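Local coordinates for protein BH2851 (Bacillus halodurans, PDB 2GFG) that is of unknown function but, as a CYTH-domain protein and putative adenylate cyclase, probably acts on triphosphate-bearing substrates inside an antiparallel barrel, at residues Glu5-Arg10 / Leu76-Gln81. Residues are numbered along the deposited sequence; the frame is centred on the assembly and turned at random.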
# COMPACT_ATOMS: atom_id res chain seq x y z
N GLU A 5 -6.89 11.10 -3.54
CA GLU A 5 -7.32 10.24 -4.65
C GLU A 5 -8.10 9.03 -4.19
O GLU A 5 -7.96 8.57 -3.05
CB GLU A 5 -6.11 9.80 -5.49
CG GLU A 5 -5.03 9.06 -4.72
CD GLU A 5 -3.83 8.74 -5.58
OE1 GLU A 5 -3.35 9.64 -6.30
OE2 GLU A 5 -3.36 7.58 -5.53
N ILE A 6 -8.97 8.54 -5.08
CA ILE A 6 -9.77 7.36 -4.82
C ILE A 6 -9.03 6.14 -5.35
O ILE A 6 -8.66 6.09 -6.52
CB ILE A 6 -11.17 7.46 -5.49
CG1 ILE A 6 -11.87 8.78 -5.11
CG2 ILE A 6 -12.04 6.27 -5.11
CD1 ILE A 6 -12.05 9.00 -3.59
N GLU A 7 -8.82 5.17 -4.46
CA GLU A 7 -8.10 3.95 -4.79
C GLU A 7 -9.09 2.79 -5.03
O GLU A 7 -9.76 2.34 -4.10
CB GLU A 7 -7.12 3.61 -3.66
CG GLU A 7 -6.27 2.35 -3.88
CD GLU A 7 -5.17 2.18 -2.83
OE1 GLU A 7 -4.30 3.07 -2.74
OE2 GLU A 7 -5.19 1.17 -2.10
N ILE A 8 -9.24 2.39 -6.30
CA ILE A 8 -9.99 1.18 -6.68
C ILE A 8 -8.96 0.09 -7.02
O ILE A 8 -8.25 0.19 -8.02
CB ILE A 8 -10.90 1.41 -7.92
CG1 ILE A 8 -11.70 2.74 -7.80
CG2 ILE A 8 -11.83 0.20 -8.14
CD1 ILE A 8 -12.73 2.75 -6.72
N GLU A 9 -8.91 -0.96 -6.20
CA GLU A 9 -7.82 -1.93 -6.25
C GLU A 9 -8.32 -3.39 -6.17
O GLU A 9 -9.17 -3.71 -5.33
CB GLU A 9 -6.85 -1.65 -5.10
CG GLU A 9 -5.61 -2.55 -5.05
CD GLU A 9 -4.78 -2.32 -3.79
OE1 GLU A 9 -4.22 -1.21 -3.64
OE2 GLU A 9 -4.71 -3.25 -2.95
N ARG A 10 -7.77 -4.25 -7.04
CA ARG A 10 -7.96 -5.71 -6.95
C ARG A 10 -6.59 -6.35 -6.77
O ARG A 10 -5.61 -5.86 -7.30
CB ARG A 10 -8.63 -6.25 -8.21
CG ARG A 10 -10.04 -5.68 -8.47
CD ARG A 10 -11.05 -6.10 -7.38
NE ARG A 10 -12.40 -5.57 -7.64
CZ ARG A 10 -12.79 -4.32 -7.39
NH1 ARG A 10 -11.95 -3.42 -6.88
NH2 ARG A 10 -14.04 -3.95 -7.66
N LEU A 76 -11.23 3.25 -1.46
CA LEU A 76 -10.71 3.96 -0.30
C LEU A 76 -10.26 5.36 -0.70
O LEU A 76 -9.78 5.57 -1.82
CB LEU A 76 -9.51 3.20 0.30
CG LEU A 76 -9.74 1.82 0.93
CD1 LEU A 76 -8.42 1.30 1.50
CD2 LEU A 76 -10.84 1.84 2.02
N LEU A 77 -10.44 6.31 0.21
CA LEU A 77 -9.92 7.67 0.04
C LEU A 77 -8.48 7.71 0.52
O LEU A 77 -8.20 7.43 1.69
CB LEU A 77 -10.75 8.68 0.83
CG LEU A 77 -10.22 10.12 0.96
CD1 LEU A 77 -9.93 10.72 -0.41
CD2 LEU A 77 -11.21 10.97 1.73
N GLU A 78 -7.57 8.07 -0.39
CA GLU A 78 -6.16 8.16 -0.08
C GLU A 78 -5.76 9.64 -0.01
O GLU A 78 -5.92 10.38 -0.97
CB GLU A 78 -5.34 7.45 -1.15
CG GLU A 78 -3.95 7.08 -0.70
CD GLU A 78 -3.12 6.44 -1.80
OE1 GLU A 78 -2.84 7.13 -2.79
OE2 GLU A 78 -2.73 5.28 -1.66
N THR A 79 -5.29 10.06 1.16
CA THR A 79 -4.80 11.42 1.36
C THR A 79 -3.29 11.40 1.48
O THR A 79 -2.74 10.82 2.43
CB THR A 79 -5.41 12.05 2.63
OG1 THR A 79 -6.83 12.00 2.53
CG2 THR A 79 -4.97 13.52 2.79
N ASN A 80 -2.61 12.00 0.48
CA ASN A 80 -1.15 11.99 0.40
C ASN A 80 -0.56 13.36 0.75
O ASN A 80 -1.13 14.41 0.39
CB ASN A 80 -0.71 11.59 -1.02
CG ASN A 80 -1.17 10.19 -1.41
OD1 ASN A 80 -0.91 9.22 -0.69
ND2 ASN A 80 -1.79 10.08 -2.57
N GLN A 81 0.59 13.35 1.42
CA GLN A 81 1.31 14.59 1.76
C GLN A 81 2.81 14.34 1.72
O GLN A 81 3.30 13.42 2.36
CB GLN A 81 0.90 15.08 3.14
CG GLN A 81 1.46 16.45 3.55
CD GLN A 81 1.11 16.80 4.99
OE1 GLN A 81 0.10 16.33 5.53
NE2 GLN A 81 1.95 17.61 5.62
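Three successive antiparallel pairs, E5 with E78, I6 with L77 and E7 with L76, join strand 4-14 to strand 76-83, and the two faces of this short ladder differ sharply. The backbone is closely knit: E5 and E78 exchange bonds both ways, E78 N reaching E5 O at 2.7 Å. At the other hydrogen-bonded pair, E7 N meets L76 O almost straight on (177° at the hydrogen), while the return bond from L76 N to E7 O is longer, 3.2 Å.

On the face bearing E5, E7, L76 and E78, acid crowds acid. E5 and E78 run extended alongside each other with carboxylates turned only 22° apart, bringing E5 OE2 within 2.8 Å of E78 OE1. The other oxygen, E78 OE2, is 2.9 Å from E7 OE1, but here the chains cross and the carboxylates stand nearly perpendicular (89°). Such approaches are consistent with shared protons and probably raised pKa values, so that at least one of the carboxylates may be protonated. N80 ND2 gives a hydrogen bond to E78 OE1 (3.1 Å), coming from above the carboxylate plane, while N80 OD1 is bonded to T67; K69 forms a salt bridge with E7 OE2, whereas R56 pairs only weakly with E78. E7 and E9 supply the glutamates of the ExExK signature of CYTH proteins, whose eight-stranded antiparallel barrel typically encloses a triphosphate tunnel; an unidentified bound molecule lying about 4 Å from the E7 side chain is consistent with a pocket here.

Across the sheet, the packing is loose. I6, solvent-exposed, and L77 cross obliquely at their tips, I6 CD1 coming no nearer than 4.2 Å to L77 CD1. Both side chains also touch H72, in the loop leading into strand 76-83.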